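Local coordinates for dinoflagellate luciferase (Lingulodinium polyedrum, PDB 1VPR), which catalyses, in its third luciferase domain, the oxidation of dinoflagellate luciferin by molecular oxygen, emitting blue light at night, at residues 116-121 with 265-270; 124-129 with 136-141; 208-213 with 312-317; 216-221 with 228-233. All blocks are in the same frame, centred on the assembly; numbering follows the deposited sequence.

Contact 1 (116-121 with 265-270)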
loop_
_atom_site.group_PDB
_atom_site.type_symbol
_atom_site.label_atom_id
_atom_site.label_comp_id
_atom_site.label_asym_id
_atom_site.label_seq_id
_atom_site.Cartn_x
_atom_site.Cartn_y
_atom_site.Cartn_z
ATOM N N PRO A 116 4.107 -15.801 -11.444
ATOM C CA PRO A 116 3.445 -16.941 -10.799
ATOM C C PRO A 116 1.971 -16.628 -10.573
ATOM O O PRO A 116 1.560 -15.466 -10.600
ATOM C CB PRO A 116 4.202 -17.078 -9.488
ATOM C CG PRO A 116 4.514 -15.627 -9.158
ATOM C CD PRO A 116 4.973 -15.073 -10.497
ATOM N N GLN A 117 1.180 -17.667 -10.333
ATOM C CA GLN A 117 -0.243 -17.510 -10.096
ATOM C C GLN A 117 -0.674 -18.694 -9.228
ATOM O O GLN A 117 -0.189 -19.811 -9.430
ATOM C CB GLN A 117 -0.959 -17.526 -11.443
ATOM C CG GLN A 117 -2.408 -17.932 -11.422
ATOM C CD GLN A 117 -3.330 -16.798 -11.070
ATOM O OE1 GLN A 117 -3.114 -15.662 -11.490
ATOM N NE2 GLN A 117 -4.388 -17.102 -10.314
ATOM N N LEU A 118 -1.550 -18.472 -8.255
ATOM C CA LEU A 118 -1.983 -19.591 -7.421
ATOM C C LEU A 118 -3.126 -20.317 -8.123
ATOM O O LEU A 118 -3.939 -19.702 -8.823
ATOM C CB LEU A 118 -2.451 -19.103 -6.043
ATOM C CG LEU A 118 -1.429 -18.365 -5.186
ATOM C CD1 LEU A 118 -2.019 -18.064 -3.795
ATOM C CD2 LEU A 118 -0.183 -19.220 -5.061
ATOM N N THR A 119 -3.192 -21.625 -7.936
ATOM C CA THR A 119 -4.249 -22.402 -8.564
ATOM C C THR A 119 -5.567 -22.151 -7.835
ATOM O O THR A 119 -5.605 -21.548 -6.754
ATOM C CB THR A 119 -3.933 -23.915 -8.519
ATOM O OG1 THR A 119 -4.048 -24.387 -7.169
ATOM C CG2 THR A 119 -2.495 -24.187 -9.010
ATOM N N LYS A 120 -6.647 -22.624 -8.441
ATOM C CA LYS A 120 -7.999 -22.492 -7.897
ATOM C C LYS A 120 -8.111 -23.173 -6.531
ATOM O O LYS A 120 -8.794 -22.695 -5.613
ATOM C CB LYS A 120 -8.973 -23.148 -8.881
ATOM C CG LYS A 120 -10.424 -23.228 -8.427
ATOM C CD LYS A 120 -11.250 -23.992 -9.477
ATOM C CE LYS A 120 -12.671 -24.195 -9.027
ATOM N NZ LYS A 120 -13.425 -25.040 -9.996
ATOM N N GLU A 121 -7.434 -24.302 -6.400
ATOM C CA GLU A 121 -7.470 -25.063 -5.165
ATOM C C GLU A 121 -6.694 -24.335 -4.066
ATOM O O GLU A 121 -7.126 -24.291 -2.912
ATOM C CB GLU A 121 -6.862 -26.456 -5.387
ATOM C CG GLU A 121 -7.772 -27.429 -6.129
ATOM C CD GLU A 121 -8.261 -26.885 -7.458
ATOM O OE1 GLU A 121 -7.412 -26.355 -8.210
ATOM O OE2 GLU A 121 -9.484 -26.999 -7.743
ATOM N N TRP A 265 0.952 -10.707 -3.135
ATOM C CA TRP A 265 0.048 -11.794 -3.470
ATOM C C TRP A 265 -1.316 -11.431 -2.927
ATOM O O TRP A 265 -1.472 -11.279 -1.718
ATOM C CB TRP A 265 0.484 -13.099 -2.812
ATOM C CG TRP A 265 1.559 -13.830 -3.547
ATOM C CD1 TRP A 265 2.882 -13.880 -3.228
ATOM C CD2 TRP A 265 1.397 -14.629 -4.730
ATOM N NE1 TRP A 265 3.566 -14.660 -4.141
ATOM C CE2 TRP A 265 2.675 -15.135 -5.071
ATOM C CE3 TRP A 265 0.300 -14.969 -5.532
ATOM C CZ2 TRP A 265 2.883 -15.967 -6.179
ATOM C CZ3 TRP A 265 0.512 -15.802 -6.647
ATOM C CH2 TRP A 265 1.790 -16.286 -6.949
ATOM N N GLU A 266 -2.294 -11.290 -3.815
ATOM C CA GLU A 266 -3.669 -10.970 -3.419
ATOM C C GLU A 266 -4.291 -12.356 -3.241
ATOM O O GLU A 266 -4.653 -13.029 -4.221
ATOM C CB GLU A 266 -4.354 -10.190 -4.543
ATOM C CG GLU A 266 -5.795 -9.773 -4.275
ATOM C CD GLU A 266 -6.380 -9.016 -5.457
ATOM O OE1 GLU A 266 -6.589 -9.663 -6.511
ATOM O OE2 GLU A 266 -6.605 -7.778 -5.336
HETATM N N MSE A 267 -4.409 -12.774 -1.980
HETATM C CA MSE A 267 -4.869 -14.103 -1.650
HETATM C C MSE A 267 -6.240 -14.535 -2.149
HETATM O O MSE A 267 -6.425 -15.694 -2.505
HETATM C CB MSE A 267 -4.768 -14.314 -0.141
HETATM C CG MSE A 267 -3.359 -14.110 0.446
HETATM SE SE MSE A 267 -2.026 -15.162 -0.479
HETATM C CE MSE A 267 -2.936 -16.879 -0.401
ATOM N N GLU A 268 -7.203 -13.631 -2.209
ATOM C CA GLU A 268 -8.525 -14.044 -2.669
ATOM C C GLU A 268 -8.662 -14.316 -4.168
ATOM O O GLU A 268 -9.649 -14.935 -4.589
ATOM C CB GLU A 268 -9.561 -13.016 -2.231
ATOM C CG GLU A 268 -9.720 -12.955 -0.735
ATOM C CD GLU A 268 -8.499 -12.396 -0.023
ATOM O OE1 GLU A 268 -7.994 -11.332 -0.433
ATOM O OE2 GLU A 268 -8.058 -13.018 0.967
ATOM N N SER A 269 -7.689 -13.868 -4.965
ATOM C CA SER A 269 -7.712 -14.061 -6.419
ATOM C C SER A 269 -6.556 -14.940 -6.908
ATOM O O SER A 269 -6.572 -15.454 -8.034
ATOM C CB SER A 269 -7.631 -12.710 -7.116
ATOM O OG SER A 269 -6.332 -12.149 -6.959
ATOM N N GLY A 270 -5.558 -15.119 -6.053
ATOM C CA GLY A 270 -4.403 -15.927 -6.416
ATOM C C GLY A 270 -3.464 -15.194 -7.354
ATOM O O GLY A 270 -2.543 -15.802 -7.929
#
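Pro116 and Leu118 press on the six-membered ring of Trp265, and here the packing is tight. Pro116 comes in obliquely, its CG 3.4 Å from Trp265 CZ2. Leu118 takes a face: its CD2 makes a CH-pi contact, 4.2 Å from the centroid of the six-membered ring of Trp265. With CG anti to its own carbonyl carbon (chi1 -60°), Leu118 also sets that CG 3.5 Å from Trp265 CZ3, while CD1 meets CE of Met267, a selenomethionine. A wide indole suits the place because it serves both apolar neighbours at once, and its buried NE1 is satisfied by Pro144 O. The 265-270 segment is the end of strand 259-266 and the turn that leads into strand 271-282, a hairpin of the antiparallel calycin barrel. Segment 116-121 passes this turn and enters helix 120-126, with Thr119 at the N-cap. The two backbones are tied by Leu118 N to Gly270 O (2.9 Å). Gly270 fits with its positive phi (76°), and a side chain there would crowd Leu118 O. Toward solvent the contact loosens. Gln117 starts away from the turn, then bends at chi2 (83°), which turns CD back toward it; NE2 donates to Leu118 O at 3.0 Å. The same NE2 lies 3.3 Å from Gly270 O, but at an angle too poor for a hydrogen bond.

Contact 2 (124-129 with 136-141)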
loop_
_atom_site.group_PDB
_atom_site.type_symbol
_atom_site.label_atom_id
_atom_site.label_comp_id
_atom_site.label_asym_id
_atom_site.label_seq_id
_atom_site.Cartn_x
_atom_site.Cartn_y
_atom_site.Cartn_z
ATOM N N ALA A 124 -8.714 -21.581 -2.688
ATOM C CA ALA A 124 -9.791 -22.151 -1.895
ATOM C C ALA A 124 -9.317 -22.568 -0.504
ATOM O O ALA A 124 -10.001 -22.345 0.487
ATOM C CB ALA A 124 -10.395 -23.359 -2.627
HETATM N N MSE A 125 -8.140 -23.175 -0.430
HETATM C CA MSE A 125 -7.593 -23.606 0.858
HETATM C C MSE A 125 -7.390 -22.458 1.840
HETATM O O MSE A 125 -7.546 -22.627 3.052
HETATM C CB MSE A 125 -6.249 -24.284 0.650
HETATM C CG MSE A 125 -6.295 -25.475 -0.245
HETATM SE SE MSE A 125 -4.496 -25.999 -0.661
HETATM C CE MSE A 125 -4.791 -26.759 -2.390
ATOM N N CYS A 126 -7.017 -21.293 1.314
ATOM C CA CYS A 126 -6.759 -20.134 2.157
ATOM C C CYS A 126 -7.996 -19.353 2.553
ATOM O O CYS A 126 -7.927 -18.510 3.446
ATOM C CB CYS A 126 -5.765 -19.192 1.459
ATOM S SG CYS A 126 -4.153 -19.952 1.124
ATOM N N LYS A 127 -9.124 -19.613 1.898
ATOM C CA LYS A 127 -10.348 -18.882 2.231
ATOM C C LYS A 127 -10.661 -19.061 3.710
ATOM O O LYS A 127 -10.734 -20.183 4.199
ATOM C CB LYS A 127 -11.532 -19.383 1.383
ATOM C CG LYS A 127 -12.034 -18.390 0.353
ATOM C CD LYS A 127 -11.000 -18.151 -0.747
ATOM C CE LYS A 127 -11.171 -16.778 -1.400
ATOM N NZ LYS A 127 -12.562 -16.531 -1.880
ATOM N N GLY A 128 -10.826 -17.950 4.422
ATOM C CA GLY A 128 -11.128 -18.010 5.848
ATOM C C GLY A 128 -9.945 -18.210 6.798
ATOM O O GLY A 128 -10.136 -18.311 8.019
ATOM N N PHE A 129 -8.730 -18.262 6.256
ATOM C CA PHE A 129 -7.530 -18.448 7.062
ATOM C C PHE A 129 -7.355 -17.272 8.033
ATOM O O PHE A 129 -7.799 -16.163 7.742
ATOM C CB PHE A 129 -6.325 -18.545 6.125
ATOM C CG PHE A 129 -4.996 -18.655 6.824
ATOM C CD1 PHE A 129 -4.054 -17.624 6.725
ATOM C CD2 PHE A 129 -4.650 -19.813 7.526
ATOM C CE1 PHE A 129 -2.784 -17.756 7.313
ATOM C CE2 PHE A 129 -3.387 -19.954 8.113
ATOM C CZ PHE A 129 -2.455 -18.916 8.002
ATOM N N LEU A 136 0.882 -19.735 12.261
ATOM C CA LEU A 136 0.334 -20.650 11.251
ATOM C C LEU A 136 1.032 -20.581 9.898
ATOM O O LEU A 136 1.438 -19.517 9.446
ATOM C CB LEU A 136 -1.154 -20.357 11.032
ATOM C CG LEU A 136 -2.058 -20.445 12.258
ATOM C CD1 LEU A 136 -3.496 -20.103 11.853
ATOM C CD2 LEU A 136 -1.990 -21.846 12.871
ATOM N N LYS A 137 1.168 -21.724 9.250
ATOM C CA LYS A 137 1.748 -21.762 7.923
ATOM C C LYS A 137 0.587 -21.486 6.970
ATOM O O LYS A 137 -0.552 -21.893 7.246
ATOM C CB LYS A 137 2.303 -23.146 7.629
ATOM C CG LYS A 137 3.406 -23.586 8.547
ATOM C CD LYS A 137 3.901 -24.935 8.111
ATOM C CE LYS A 137 5.002 -25.429 9.029
ATOM N NZ LYS A 137 5.345 -26.847 8.691
ATOM N N LEU A 138 0.856 -20.808 5.858
ATOM C CA LEU A 138 -0.200 -20.520 4.899
ATOM C C LEU A 138 -0.672 -21.892 4.420
ATOM O O LEU A 138 0.142 -22.778 4.125
ATOM C CB LEU A 138 0.354 -19.684 3.740
ATOM C CG LEU A 138 -0.657 -18.979 2.836
ATOM C CD1 LEU A 138 -1.471 -17.964 3.634
ATOM C CD2 LEU A 138 0.093 -18.276 1.707
ATOM N N PRO A 139 -1.991 -22.093 4.343
ATOM C CA PRO A 139 -2.542 -23.383 3.909
ATOM C C PRO A 139 -2.088 -23.917 2.553
ATOM O O PRO A 139 -1.996 -25.126 2.370
ATOM C CB PRO A 139 -4.046 -23.142 3.949
ATOM C CG PRO A 139 -4.187 -22.161 5.082
ATOM C CD PRO A 139 -3.070 -21.178 4.752
ATOM N N CYS A 140 -1.798 -23.038 1.599
ATOM C CA CYS A 140 -1.409 -23.516 0.277
ATOM C C CYS A 140 0.076 -23.794 0.129
ATOM O O CYS A 140 0.559 -24.022 -0.982
ATOM C CB CYS A 140 -1.878 -22.535 -0.802
ATOM S SG CYS A 140 -1.338 -20.825 -0.613
ATOM N N GLY A 141 0.799 -23.812 1.246
ATOM C CA GLY A 141 2.233 -24.061 1.179
ATOM C C GLY A 141 2.953 -22.759 0.890
ATOM O O GLY A 141 2.297 -21.719 0.781
#
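Cys126 and Pro139 are where the two backbones come nearest, their CA atoms 5.6 Å apart, and no hydrogen bond crosses between the segments. Each segment contains a tight turn closed by its own backbone bond. A type II turn from Cys126 to Phe129 is closed by Phe129 N to Cys126 O, with Gly128 in the position where a side chain would strike the preceding carbonyl. A type I turn runs from Leu138 to Gly141. The side chains join them, and Phe129 does most of the work. Its CG is anti to the backbone N (chi1 176°), on a CB that already points toward the second turn. Pro139 lies over one face, its CD 3.6 Å from the centroid of the Phe129 ring and offset toward the rim; the stiff proline ring suits a flat aromatic surface. Leu136 CB touches Phe129 CZ at 3.6 Å as the two side chains slide past each other in opposite directions, and Leu138, crossing at about a right angle, puts CD1 3.9 Å from Phe129 CE1. An alanine in place of Phe129 would probably leave Pro139, Leu136 and Leu138 without their shared surface and open a gap between the turns. Further along, Cys126 SG lies 3.4 Å from Cys140 SG, too far for a disulfide. Met125, a selenomethionine, extends past Cys140 on the exposed side. Around them, Tyr131 meets the Phe129 ring edge-to-face, Leu136 O bonds to Thr323 OG1 of helix 321-324, and the backbones of Leu138 and Thr323 are hydrogen-bonded.

Contact 3 (208-213 with 312-317)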
loop_
_atom_site.group_PDB
_atom_site.type_symbol
_atom_site.label_atom_id
_atom_site.label_comp_id
_atom_site.label_asym_id
_atom_site.label_seq_id
_atom_site.Cartn_x
_atom_site.Cartn_y
_atom_site.Cartn_z
ATOM N N ARG A 208 3.944 8.628 4.175
ATOM C CA ARG A 208 4.920 9.190 5.113
ATOM C C ARG A 208 5.868 8.008 5.298
ATOM O O ARG A 208 5.444 6.910 5.665
ATOM C CB ARG A 208 4.273 9.554 6.449
ATOM C CG ARG A 208 3.267 10.702 6.376
ATOM C CD ARG A 208 2.595 10.960 7.752
ATOM N NE ARG A 208 1.528 11.972 7.690
ATOM C CZ ARG A 208 1.673 13.278 7.935
ATOM N NH1 ARG A 208 0.618 14.087 7.834
ATOM N NH2 ARG A 208 2.848 13.789 8.301
ATOM N N ILE A 209 7.152 8.207 5.031
ATOM C CA ILE A 209 8.093 7.103 5.123
ATOM C C ILE A 209 9.259 7.438 6.023
ATOM O O ILE A 209 9.847 8.524 5.933
ATOM C CB ILE A 209 8.667 6.765 3.722
ATOM C CG1 ILE A 209 7.546 6.379 2.776
ATOM C CG2 ILE A 209 9.697 5.622 3.810
ATOM C CD1 ILE A 209 8.029 6.260 1.293
ATOM N N ASN A 210 9.579 6.508 6.901
ATOM C CA ASN A 210 10.725 6.635 7.771
ATOM C C ASN A 210 11.594 5.579 7.130
ATOM O O ASN A 210 11.173 4.419 7.022
ATOM C CB ASN A 210 10.397 6.199 9.199
ATOM C CG ASN A 210 9.928 7.350 10.057
ATOM O OD1 ASN A 210 10.743 8.087 10.625
ATOM N ND2 ASN A 210 8.615 7.526 10.142
ATOM N N GLN A 211 12.786 5.956 6.696
ATOM C CA GLN A 211 13.676 4.982 6.075
ATOM C C GLN A 211 15.043 4.989 6.734
ATOM O O GLN A 211 15.633 6.051 6.924
ATOM C CB GLN A 211 13.839 5.262 4.573
ATOM C CG GLN A 211 15.014 4.449 3.946
ATOM C CD GLN A 211 15.166 4.608 2.441
ATOM O OE1 GLN A 211 14.892 5.667 1.878
ATOM N NE2 GLN A 211 15.631 3.551 1.778
ATOM N N PHE A 212 15.526 3.805 7.114
ATOM C CA PHE A 212 16.857 3.696 7.694
ATOM C C PHE A 212 17.523 2.532 6.943
ATOM O O PHE A 212 17.396 1.377 7.334
ATOM C CB PHE A 212 16.792 3.378 9.188
ATOM C CG PHE A 212 18.159 3.375 9.858
ATOM C CD1 PHE A 212 18.765 4.571 10.252
ATOM C CD2 PHE A 212 18.837 2.165 10.098
ATOM C CE1 PHE A 212 20.028 4.569 10.882
ATOM C CE2 PHE A 212 20.089 2.154 10.725
ATOM C CZ PHE A 212 20.679 3.360 11.117
ATOM N N GLY A 213 18.212 2.841 5.856
ATOM C CA GLY A 213 18.849 1.785 5.082
ATOM C C GLY A 213 17.817 0.880 4.423
ATOM O O GLY A 213 16.991 1.338 3.625
ATOM N N SER A 312 6.223 11.517 11.549
ATOM C CA SER A 312 5.555 10.309 12.003
ATOM C C SER A 312 6.664 9.408 12.516
ATOM O O SER A 312 7.771 9.408 11.964
ATOM C CB SER A 312 4.832 9.667 10.823
ATOM O OG SER A 312 3.958 8.641 11.276
ATOM N N ASP A 313 6.392 8.650 13.568
ATOM C CA ASP A 313 7.418 7.785 14.155
ATOM C C ASP A 313 7.475 6.348 13.655
ATOM O O ASP A 313 6.478 5.787 13.257
ATOM C CB ASP A 313 7.233 7.720 15.667
ATOM C CG ASP A 313 7.406 9.067 16.336
ATOM O OD1 ASP A 313 6.737 9.282 17.376
ATOM O OD2 ASP A 313 8.204 9.893 15.837
ATOM N N PRO A 314 8.662 5.737 13.680
ATOM C CA PRO A 314 8.794 4.343 13.238
ATOM C C PRO A 314 8.098 3.452 14.276
ATOM O O PRO A 314 7.785 3.908 15.385
ATOM C CB PRO A 314 10.302 4.090 13.301
ATOM C CG PRO A 314 10.912 5.445 13.146
ATOM C CD PRO A 314 9.981 6.360 13.910
ATOM N N ILE A 315 7.851 2.196 13.926
ATOM C CA ILE A 315 7.304 1.244 14.889
ATOM C C ILE A 315 8.261 0.043 14.756
ATOM O O ILE A 315 9.010 -0.055 13.757
ATOM C CB ILE A 315 5.836 0.845 14.601
ATOM C CG1 ILE A 315 5.670 0.377 13.155
ATOM C CG2 ILE A 315 4.914 2.032 14.884
ATOM C CD1 ILE A 315 4.340 -0.363 12.910
ATOM N N PRO A 316 8.279 -0.855 15.756
ATOM C CA PRO A 316 9.158 -2.033 15.755
ATOM C C PRO A 316 9.117 -2.876 14.498
ATOM O O PRO A 316 8.089 -2.967 13.815
ATOM C CB PRO A 316 8.691 -2.811 16.974
ATOM C CG PRO A 316 8.284 -1.696 17.925
ATOM C CD PRO A 316 7.502 -0.784 17.009
ATOM N N LEU A 317 10.241 -3.514 14.206
ATOM C CA LEU A 317 10.361 -4.362 13.015
ATOM C C LEU A 317 9.630 -5.697 13.171
ATOM O O LEU A 317 9.521 -6.228 14.271
ATOM C CB LEU A 317 11.837 -4.628 12.746
ATOM C CG LEU A 317 12.230 -5.535 11.577
ATOM C CD1 LEU A 317 11.729 -4.946 10.250
ATOM C CD2 LEU A 317 13.775 -5.672 11.583
#
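Asn210 reaches Ser312 through a single hydrogen bond, the one polar link between the two segments: Asn210 ND2 to Ser312 O, 2.8 Å long and close to straight at 166°. The carbonyl oxygen lies in the plane of the asparagine amide, whereas the donor stands well above the carbonyl plane of Ser312. Asparagine suits the place because a short side chain carries an N-H just far enough off the strand to meet a passing backbone. Residues 208-212 belong to strand 206-212 of the antiparallel calycin barrel, and 312-317 is a loop after strand 297-307 that runs across its face; Arg208 and Asn210 point to the loop, Ile209 away from it. Van der Waals contacts complete the meeting. Pro314 crosses Asn210 at about a right angle and lays CG 3.7 Å from Asn210 OD1. The extended aliphatic part of Arg208 packs on Ser312, CD to CB 4.0 Å. The polar ends of this second pair serve other parts of the chain: the guanidinium of Arg208 donates to Gly68 O, Lys70 O and Pro310 O, and Ser312 OG bonds to the carboxylates of Glu7 and Asp219.

Contact 4 (216-221 with 228-233)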
loop_
_atom_site.group_PDB
_atom_site.type_symbol
_atom_site.label_atom_id
_atom_site.label_comp_id
_atom_site.label_asym_id
_atom_site.label_seq_id
_atom_site.Cartn_x
_atom_site.Cartn_y
_atom_site.Cartn_z
ATOM N N CYS A 216 12.147 0.214 6.647
ATOM C CA CYS A 216 11.283 1.383 6.554
ATOM C C CYS A 216 9.986 1.218 7.320
ATOM O O CYS A 216 9.490 0.105 7.457
ATOM C CB CYS A 216 10.845 1.628 5.117
ATOM S SG CYS A 216 12.092 2.129 3.945
ATOM N N THR A 217 9.429 2.330 7.780
ATOM C CA THR A 217 8.099 2.335 8.396
ATOM C C THR A 217 7.312 3.222 7.428
ATOM O O THR A 217 7.772 4.302 7.045
ATOM C CB THR A 217 8.087 2.954 9.768
ATOM O OG1 THR A 217 8.745 2.065 10.677
ATOM C CG2 THR A 217 6.627 3.174 10.237
ATOM N N VAL A 218 6.138 2.765 7.005
ATOM C CA VAL A 218 5.342 3.499 6.040
ATOM C C VAL A 218 3.912 3.754 6.524
ATOM O O VAL A 218 3.218 2.834 6.957
ATOM C CB VAL A 218 5.271 2.726 4.672
ATOM C CG1 VAL A 218 4.420 3.491 3.652
ATOM C CG2 VAL A 218 6.673 2.509 4.122
ATOM N N ASP A 219 3.505 5.014 6.477
ATOM C CA ASP A 219 2.149 5.404 6.840
ATOM C C ASP A 219 1.478 5.542 5.484
ATOM O O ASP A 219 1.965 6.282 4.612
ATOM C CB ASP A 219 2.155 6.740 7.594
ATOM C CG ASP A 219 2.926 6.646 8.902
ATOM O OD1 ASP A 219 2.374 6.132 9.883
ATOM O OD2 ASP A 219 4.109 7.042 8.957
ATOM N N ALA A 220 0.385 4.800 5.305
ATOM C CA ALA A 220 -0.392 4.781 4.064
ATOM C C ALA A 220 -1.855 5.083 4.378
ATOM O O ALA A 220 -2.265 5.027 5.530
ATOM C CB ALA A 220 -0.286 3.418 3.400
ATOM N N SER A 221 -2.637 5.381 3.347
ATOM C CA SER A 221 -4.044 5.735 3.527
ATOM C C SER A 221 -4.913 4.666 4.166
ATOM O O SER A 221 -4.940 3.508 3.706
ATOM C CB SER A 221 -4.651 6.118 2.173
ATOM O OG SER A 221 -6.060 6.321 2.254
ATOM N N ALA A 228 -2.767 1.504 9.486
ATOM C CA ALA A 228 -2.262 2.837 9.196
ATOM C C ALA A 228 -0.751 2.867 9.005
ATOM O O ALA A 228 -0.236 3.581 8.139
ATOM C CB ALA A 228 -2.664 3.808 10.348
ATOM N N LYS A 229 -0.050 2.084 9.815
ATOM C CA LYS A 229 1.412 2.053 9.797
ATOM C C LYS A 229 1.983 0.648 9.733
ATOM O O LYS A 229 1.530 -0.238 10.481
ATOM C CB LYS A 229 1.942 2.693 11.083
ATOM C CG LYS A 229 1.417 4.093 11.344
ATOM C CD LYS A 229 1.822 4.643 12.719
ATOM C CE LYS A 229 3.319 4.754 12.849
ATOM N NZ LYS A 229 3.811 5.955 12.137
ATOM N N ARG A 230 2.989 0.441 8.882
ATOM C CA ARG A 230 3.637 -0.870 8.790
ATOM C C ARG A 230 5.145 -0.660 8.682
ATOM O O ARG A 230 5.617 0.363 8.179
ATOM C CB ARG A 230 3.150 -1.691 7.571
ATOM C CG ARG A 230 3.758 -1.300 6.211
ATOM C CD ARG A 230 3.028 -0.142 5.568
ATOM N NE ARG A 230 1.623 -0.492 5.327
ATOM C CZ ARG A 230 0.587 0.216 5.787
ATOM N NH1 ARG A 230 0.799 1.302 6.510
ATOM N NH2 ARG A 230 -0.663 -0.155 5.520
ATOM N N THR A 231 5.894 -1.614 9.207
ATOM C CA THR A 231 7.354 -1.567 9.141
ATOM C C THR A 231 7.789 -2.872 8.477
ATOM O O THR A 231 7.273 -3.946 8.804
ATOM C CB THR A 231 7.996 -1.505 10.550
ATOM O OG1 THR A 231 7.664 -0.259 11.179
ATOM C CG2 THR A 231 9.504 -1.593 10.457
ATOM N N TRP A 232 8.737 -2.787 7.553
ATOM C CA TRP A 232 9.211 -3.989 6.888
ATOM C C TRP A 232 10.695 -3.885 6.572
ATOM O O TRP A 232 11.305 -2.831 6.746
ATOM C CB TRP A 232 8.395 -4.255 5.597
ATOM C CG TRP A 232 8.091 -3.058 4.750
ATOM C CD1 TRP A 232 6.871 -2.431 4.619
ATOM C CD2 TRP A 232 9.013 -2.296 3.949
ATOM N NE1 TRP A 232 6.981 -1.333 3.803
ATOM C CE2 TRP A 232 8.282 -1.220 3.379
ATOM C CE3 TRP A 232 10.381 -2.413 3.661
ATOM C CZ2 TRP A 232 8.875 -0.266 2.542
ATOM C CZ3 TRP A 232 10.975 -1.457 2.825
ATOM C CH2 TRP A 232 10.222 -0.400 2.279
ATOM N N LYS A 233 11.288 -4.988 6.132
ATOM C CA LYS A 233 12.703 -4.976 5.779
ATOM C C LYS A 233 12.875 -5.610 4.395
ATOM O O LYS A 233 12.182 -6.583 4.044
ATOM C CB LYS A 233 13.537 -5.738 6.828
ATOM C CG LYS A 233 15.043 -5.832 6.473
ATOM C CD LYS A 233 15.854 -6.518 7.597
ATOM C CE LYS A 233 17.329 -6.586 7.217
ATOM N NZ LYS A 233 18.202 -6.819 8.398
HETATM O O HOH W 1 -1.866 6.237 7.839
#
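Arg230 folds back over Val218: its CG sits between the backbone N and the carbonyl carbon (chi1 79°), and the chain then bends at chi2 and chi3. NH1 meets Val218 O at 2.9 Å, with the oxygen in the guanidinium plane. Arg230 N reaches the same oxygen from the opposite face of its carbonyl plane, so two donors of one residue grip it. Ala220, small enough to fit, lays CB over a guanidinium face. Trp232 likewise has CG between the backbone N and the carbonyl carbon (chi1 42°), and one face of its ring meets Cys216 CB, 3.8 Å from the centroid of the six-membered ring of Trp232, a CH-pi contact with the sulfur oblique to it. These strands form an antiparallel hairpin, with Cys216-Trp232 and Val218-Arg230 as hydrogen-bonded pairs; Val218 N to Arg230 O is 2.7 Å. The other face carries Thr217, Thr231, Asp219 and Lys229. Lys229 forms a salt bridge to Asp219, whose oxygen is less surely placed, and another to Glu7. Beyond the last pair, a water donates to both Ala220 O and Ala228 O. Outside the hairpin, Arg230 NE forms a salt bridge with Glu240 and NH2 donates to Arg227 O. A leucine in place of Arg230 would probably leave Glu240 without its opposite charge and Val218 O without its second donor. Held at NE, NH1 and NH2, the buried cation is likely to be fixed in rotation as well as compensated in charge.

In the fold
The four contacts form two pairs within the catalytic domain. Contacts 1 and 2, with centres 11 Å apart, share helix 120-126 and touch where Met267 CE lies 3.6 Å from Cys126 SG. Contacts 3 and 4 are closer, 7 Å between centres: strands 206-212 and 215-219 are sheet neighbours, and Asn210 O lies 2.8 Å from Thr217 N in the backbone bonding between them. The centres of contacts 1 and 3 lie about 30 Å apart, on opposite sides of the chain's centre, yet both reach the same antiparallel sheet. Contact 4 lies nearest the middle, about 9 Å from the chain's centre. As in other calycins, the barrel interior is the probable site for the luciferin.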